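Local atomic coordinates of vibralactone Cyclase (Boreostereum vibrans, PDB entry 6KD0), a protein that is an alpha/beta-hydrolase-fold enzyme that catalyses a cyclization forming the fused bicyclic beta-lactone of vibralactone. Residues Arg81-Thr86 with Tyr116-Ile121; Leu125-Val130 with Trp336-Thr341. All coordinates share one frame; numbering follows the deposited sequence.

Interaction 1: Arg81-Thr86 with Tyr116-Ile121; sequences RTYIPT and YDLRII
The phenol ring of Y83 lies flat against the start of helix 115-125, with L118 over one of its faces. L118 CB sits 3.7 Å from the centroid of the Y83 ring and only 4° off the ring normal, a CH-pi contact centred on the face; the two side chains cross at about a right angle, and L118 CD1 reaches Y83 CE1 at 3.8 Å. Y83 is turned there by its first torsion, which sets CG beside the backbone N (chi1 -57°). R119 approaches differently: its CG comes to the ring edge, in plane, 3.9 Å from Y83 CD2, and its chain then runs on extended to NE. Beyond it, R81 NH1 and R119 NH2 stand 3.8 Å apart, their guanidinium planes steeply inclined. The D115 carboxylate brings these groups together, OD1 salt-bridged to R81 NH1 and OD2 to R119 NH2, and D115 OD1 is also hydrogen-bonded to Y83 OH; D68 holds R81 NE as well. The axes of strand 81-85 and helix segment 116-121 approach to 8.2 Å and run roughly parallel, at 28°. This is the layering of an alpha/beta hydrolase fold, a helix packed on the central beta-sheet, here on strand 76-85, through L118 and the aliphatic part of R119.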
loop_
_atom_site.group_PDB
_atom_site.type_symbol
_atom_site.label_atom_id
_atom_site.label_comp_id
_atom_site.label_asym_id
_atom_site.label_seq_id
_atom_site.Cartn_x
_atom_site.Cartn_y
_atom_site.Cartn_z
ATOM N N ARG A 81 -6.200 -5.014 13.543
ATOM C CA ARG A 81 -5.979 -6.447 13.657
ATOM C C ARG A 81 -4.487 -6.737 13.618
ATOM O O ARG A 81 -3.756 -6.180 12.789
ATOM C CB ARG A 81 -6.701 -7.210 12.547
ATOM C CG ARG A 81 -6.302 -8.690 12.459
ATOM C CD ARG A 81 -7.306 -9.484 11.611
ATOM N NE ARG A 81 -8.523 -9.772 12.357
ATOM C CZ ARG A 81 -9.436 -10.668 12.001
ATOM N NH1 ARG A 81 -9.285 -11.381 10.894
ATOM N NH2 ARG A 81 -10.503 -10.848 12.764
ATOM N N THR A 82 -4.040 -7.634 14.502
ATOM C CA THR A 82 -2.656 -8.069 14.563
ATOM C C THR A 82 -2.590 -9.560 14.255
ATOM O O THR A 82 -3.488 -10.334 14.626
ATOM C CB THR A 82 -2.016 -7.770 15.934
ATOM O OG1 THR A 82 -2.671 -8.533 16.960
ATOM C CG2 THR A 82 -2.134 -6.290 16.269
ATOM N N TYR A 83 -1.514 -9.933 13.573
ATOM C CA TYR A 83 -1.257 -11.256 13.024
ATOM C C TYR A 83 0.060 -11.694 13.643
ATOM O O TYR A 83 1.110 -11.109 13.342
ATOM C CB TYR A 83 -1.154 -11.218 11.490
ATOM C CG TYR A 83 -2.365 -10.645 10.780
ATOM C CD1 TYR A 83 -2.592 -9.266 10.756
ATOM C CD2 TYR A 83 -3.275 -11.471 10.128
ATOM C CE1 TYR A 83 -3.700 -8.740 10.125
ATOM C CE2 TYR A 83 -4.392 -10.947 9.485
ATOM C CZ TYR A 83 -4.593 -9.577 9.490
ATOM O OH TYR A 83 -5.704 -9.044 8.867
ATOM N N ILE A 84 0.010 -12.702 14.509
ATOM C CA ILE A 84 1.092 -13.025 15.428
ATOM C C ILE A 84 1.536 -14.453 15.142
ATOM O O ILE A 84 0.716 -15.368 15.222
ATOM C CB ILE A 84 0.635 -12.885 16.889
ATOM C CG1 ILE A 84 0.036 -11.491 17.107
ATOM C CG2 ILE A 84 1.784 -13.234 17.845
ATOM C CD1 ILE A 84 -0.945 -11.394 18.256
ATOM N N PRO A 85 2.806 -14.689 14.783
ATOM C CA PRO A 85 3.276 -16.066 14.580
ATOM C C PRO A 85 3.337 -16.820 15.894
ATOM O O PRO A 85 3.734 -16.272 16.926
ATOM C CB PRO A 85 4.680 -15.898 13.987
ATOM C CG PRO A 85 5.083 -14.497 14.246
ATOM C CD PRO A 85 3.852 -13.682 14.545
ATOM N N THR A 86 2.950 -18.098 15.841
ATOM C CA THR A 86 2.911 -18.933 17.034
ATOM C C THR A 86 3.443 -20.327 16.750
ATOM O O THR A 86 2.976 -21.294 17.353
ATOM C CB THR A 86 1.496 -19.060 17.610
ATOM O OG1 THR A 86 0.646 -19.725 16.666
ATOM C CG2 THR A 86 0.913 -17.717 17.966
ATOM N N TYR A 116 -6.078 -12.667 4.515
ATOM C CA TYR A 116 -5.398 -13.928 4.223
ATOM C C TYR A 116 -3.936 -13.695 3.876
ATOM O O TYR A 116 -3.054 -14.409 4.380
ATOM C CB TYR A 116 -6.112 -14.680 3.098
ATOM C CG TYR A 116 -7.367 -15.403 3.558
ATOM C CD1 TYR A 116 -8.027 -15.027 4.728
ATOM C CD2 TYR A 116 -7.901 -16.440 2.814
ATOM C CE1 TYR A 116 -9.182 -15.678 5.148
ATOM C CE2 TYR A 116 -9.043 -17.102 3.224
ATOM C CZ TYR A 116 -9.680 -16.720 4.385
ATOM O OH TYR A 116 -10.812 -17.373 4.776
ATOM N N ASP A 117 -3.645 -12.661 3.073
ATOM C CA ASP A 117 -2.255 -12.425 2.702
ATOM C C ASP A 117 -1.405 -12.224 3.950
ATOM O O ASP A 117 -0.313 -12.791 4.062
ATOM C CB ASP A 117 -2.144 -11.211 1.780
ATOM C CG ASP A 117 -2.336 -11.562 0.308
ATOM O OD1 ASP A 117 -1.800 -12.593 -0.133
ATOM O OD2 ASP A 117 -3.027 -10.808 -0.412
ATOM N N LEU A 118 -1.929 -11.484 4.937
ATOM C CA LEU A 118 -1.125 -11.198 6.124
ATOM C C LEU A 118 -1.018 -12.426 7.033
ATOM O O LEU A 118 0.041 -12.637 7.644
ATOM C CB LEU A 118 -1.691 -9.995 6.886
ATOM C CG LEU A 118 -1.541 -8.649 6.146
ATOM C CD1 LEU A 118 -2.176 -7.501 6.923
ATOM C CD2 LEU A 118 -0.067 -8.323 5.841
ATOM N N ARG A 119 -2.068 -13.263 7.100
ATOM C CA ARG A 119 -1.929 -14.538 7.800
ATOM C C ARG A 119 -0.763 -15.311 7.212
ATOM O O ARG A 119 0.072 -15.865 7.940
ATOM C CB ARG A 119 -3.206 -15.370 7.698
ATOM C CG ARG A 119 -4.380 -14.859 8.481
ATOM C CD ARG A 119 -5.613 -15.653 8.098
ATOM N NE ARG A 119 -6.852 -14.977 8.450
ATOM C CZ ARG A 119 -7.820 -15.522 9.179
ATOM N NH1 ARG A 119 -7.695 -16.765 9.651
ATOM N NH2 ARG A 119 -8.911 -14.834 9.426
ATOM N N ILE A 120 -0.673 -15.321 5.878
ATOM C CA ILE A 120 0.406 -16.051 5.233
ATOM C C ILE A 120 1.742 -15.403 5.569
ATOM O O ILE A 120 2.683 -16.080 6.023
ATOM C CB ILE A 120 0.140 -16.119 3.720
ATOM C CG1 ILE A 120 -1.110 -16.975 3.490
ATOM C CG2 ILE A 120 1.359 -16.648 2.973
ATOM C CD1 ILE A 120 -1.746 -16.800 2.156
ATOM N N ILE A 121 1.803 -14.068 5.473
ATOM C CA ILE A 121 3.085 -13.378 5.557
ATOM C C ILE A 121 3.638 -13.482 6.965
ATOM O O ILE A 121 4.838 -13.720 7.159
ATOM C CB ILE A 121 2.948 -11.908 5.103
ATOM C CG1 ILE A 121 2.925 -11.822 3.572
ATOM C CG2 ILE A 121 4.081 -11.056 5.694
ATOM C CD1 ILE A 121 2.539 -10.466 3.027
#

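Interaction 2: Leu125-Val130 with Trp336-Thr341; sequences LQVCAV and WLFSKT
F338 and V127 make the main apolar contact, their side chains reaching toward each other from facing sides. V127 CG1 stands over one face of the F338 ring, offset toward the rim, and touches CE2 and CZ of F338 equally, at 3.8 Å each. It counts as a CH-pi contact, with V127 CG1 3.9 Å from the centroid of the F338 ring and 14° off the normal. The V127 methyl gets there because CG1 is anti to the carbonyl carbon (chi1 -56°). L125 adds a looser apolar touch, its CD2 lying 4.4 Å from F338 CD2 and oblique to the ring. In the alpha/beta hydrolase fold this is where the last helix, 321-338, covers the sheet beside the connection from helix 115-125 into strand 128-132; F338 also touches L98 of the neighbouring strand 97-101. Were F338 replaced by alanine, the V127 methyl would probably lose its aromatic face and a gap open between the helix end and the sheet. Among the polar bonds, T341 N meets F338 O at 3.1 Å across a type I beta turn, while K340 NZ is salt-bridged to E300 and T341 OG1 is hydrogen-bonded to K169 O.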
loop_
_atom_site.group_PDB
_atom_site.type_symbol
_atom_site.label_atom_id
_atom_site.label_comp_id
_atom_site.label_asym_id
_atom_site.label_seq_id
_atom_site.Cartn_x
_atom_site.Cartn_y
_atom_site.Cartn_z
ATOM N N LEU A 125 7.349 -14.950 7.184
ATOM C CA LEU A 125 8.455 -14.067 7.530
ATOM C C LEU A 125 8.803 -14.103 9.006
ATOM O O LEU A 125 9.855 -13.565 9.398
ATOM C CB LEU A 125 8.110 -12.628 7.135
ATOM C CG LEU A 125 8.566 -12.183 5.753
ATOM C CD1 LEU A 125 8.377 -13.275 4.725
ATOM C CD2 LEU A 125 7.842 -10.916 5.346
ATOM N N GLN A 126 7.942 -14.702 9.820
ATOM C CA GLN A 126 8.036 -14.617 11.271
ATOM C C GLN A 126 8.073 -13.155 11.726
ATOM O O GLN A 126 9.016 -12.697 12.369
ATOM C CB GLN A 126 9.252 -15.402 11.771
ATOM C CG GLN A 126 9.130 -16.908 11.504
ATOM C CD GLN A 126 8.017 -17.550 12.316
ATOM O OE1 GLN A 126 8.128 -17.692 13.528
ATOM N NE2 GLN A 126 6.925 -17.909 11.652
ATOM N N VAL A 127 7.017 -12.418 11.365
ATOM C CA VAL A 127 6.826 -11.049 11.829
ATOM C C VAL A 127 5.390 -10.925 12.304
ATOM O O VAL A 127 4.513 -11.665 11.866
ATOM C CB VAL A 127 7.114 -9.991 10.738
ATOM C CG1 VAL A 127 8.531 -10.155 10.176
ATOM C CG2 VAL A 127 6.073 -10.079 9.631
ATOM N N CYS A 128 5.162 -9.987 13.223
ATOM C CA CYS A 128 3.818 -9.587 13.608
ATOM C C CYS A 128 3.334 -8.535 12.620
ATOM O O CYS A 128 4.003 -7.519 12.420
ATOM C CB CYS A 128 3.788 -9.017 15.025
ATOM S SG CYS A 128 4.325 -10.201 16.268
ATOM N N ALA A 129 2.191 -8.783 12.000
ATOM C CA ALA A 129 1.601 -7.834 11.069
ATOM C C ALA A 129 0.474 -7.076 11.751
ATOM O O ALA A 129 -0.203 -7.600 12.638
ATOM C CB ALA A 129 1.071 -8.529 9.820
ATOM N N VAL A 130 0.270 -5.834 11.321
ATOM C CA VAL A 130 -0.800 -4.988 11.835
ATOM C C VAL A 130 -1.537 -4.401 10.641
ATOM O O VAL A 130 -0.899 -3.934 9.691
ATOM C CB VAL A 130 -0.239 -3.859 12.725
ATOM C CG1 VAL A 130 -1.371 -3.051 13.331
ATOM C CG2 VAL A 130 0.676 -4.428 13.787
ATOM N N TRP A 336 13.779 -8.279 2.220
ATOM C CA TRP A 336 14.923 -7.387 2.063
ATOM C C TRP A 336 14.915 -6.314 3.137
ATOM O O TRP A 336 15.912 -6.108 3.839
ATOM C CB TRP A 336 14.917 -6.760 0.669
ATOM C CG TRP A 336 15.940 -5.677 0.498
ATOM C CD1 TRP A 336 17.298 -5.794 0.628
ATOM C CD2 TRP A 336 15.682 -4.303 0.185
ATOM N NE1 TRP A 336 17.903 -4.575 0.398
ATOM C CE2 TRP A 336 16.934 -3.644 0.128
ATOM C CE3 TRP A 336 14.518 -3.571 -0.064
ATOM C CZ2 TRP A 336 17.050 -2.281 -0.161
ATOM C CZ3 TRP A 336 14.627 -2.218 -0.343
ATOM C CH2 TRP A 336 15.893 -1.588 -0.396
ATOM N N LEU A 337 13.772 -5.648 3.313
ATOM C CA LEU A 337 13.689 -4.593 4.317
ATOM C C LEU A 337 13.948 -5.125 5.726
ATOM O O LEU A 337 14.670 -4.501 6.512
ATOM C CB LEU A 337 12.327 -3.913 4.231
ATOM C CG LEU A 337 12.090 -3.181 2.911
ATOM C CD1 LEU A 337 10.617 -2.724 2.792
ATOM C CD2 LEU A 337 13.038 -1.993 2.775
ATOM N N PHE A 338 13.367 -6.270 6.066
ATOM C CA PHE A 338 13.593 -6.837 7.388
ATOM C C PHE A 338 15.026 -7.341 7.556
ATOM O O PHE A 338 15.503 -7.438 8.692
ATOM C CB PHE A 338 12.589 -7.952 7.662
ATOM C CG PHE A 338 11.222 -7.456 8.091
ATOM C CD1 PHE A 338 11.061 -6.721 9.258
ATOM C CD2 PHE A 338 10.102 -7.735 7.325
ATOM C CE1 PHE A 338 9.814 -6.280 9.655
ATOM C CE2 PHE A 338 8.842 -7.290 7.715
ATOM C CZ PHE A 338 8.699 -6.560 8.876
ATOM N N SER A 339 15.731 -7.635 6.457
ATOM C CA SER A 339 17.119 -8.081 6.558
ATOM C C SER A 339 18.057 -6.979 7.019
ATOM O O SER A 339 19.220 -7.269 7.316
ATOM C CB SER A 339 17.617 -8.633 5.222
ATOM O OG SER A 339 17.897 -7.565 4.328
ATOM N N LYS A 340 17.587 -5.734 7.090
ATOM C CA LYS A 340 18.407 -4.645 7.590
ATOM C C LYS A 340 18.457 -4.599 9.113
ATOM O O LYS A 340 19.261 -3.844 9.667
ATOM C CB LYS A 340 17.899 -3.330 7.007
ATOM C CG LYS A 340 17.928 -3.374 5.492
ATOM C CD LYS A 340 17.863 -2.008 4.849
ATOM C CE LYS A 340 18.270 -2.085 3.379
ATOM N NZ LYS A 340 19.673 -2.565 3.209
ATOM N N THR A 341 17.633 -5.396 9.793
ATOM C CA THR A 341 17.754 -5.638 11.234
ATOM C C THR A 341 17.575 -7.132 11.473
ATOM O O THR A 341 16.601 -7.571 12.099
ATOM C CB THR A 341 16.729 -4.826 12.032
ATOM O OG1 THR A 341 15.430 -5.002 11.458
ATOM C CG2 THR A 341 17.080 -3.352 12.036
#

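Overall arrangement
Along the chain interaction 1 is completed first, and the chain passes directly from it to interaction 2: helix 115-125 packs on strand 76-85, then leads into strand 128-132. Their centres are 12 Å apart, and they meet in the sheet, where these two strands are antiparallel neighbours; Y83 N lies 2.8 Å from A129 O, a probable hydrogen bond, and P85 packs on the V127 carbonyl. Helix 321-338 ties the two contacts together, since it supplies F338 to interaction 2 and also packs against I121 and L125 of helix 115-125. The C-terminal helix is thus brought, some 200 residues later, onto an early part of the alpha/beta hydrolase sheet.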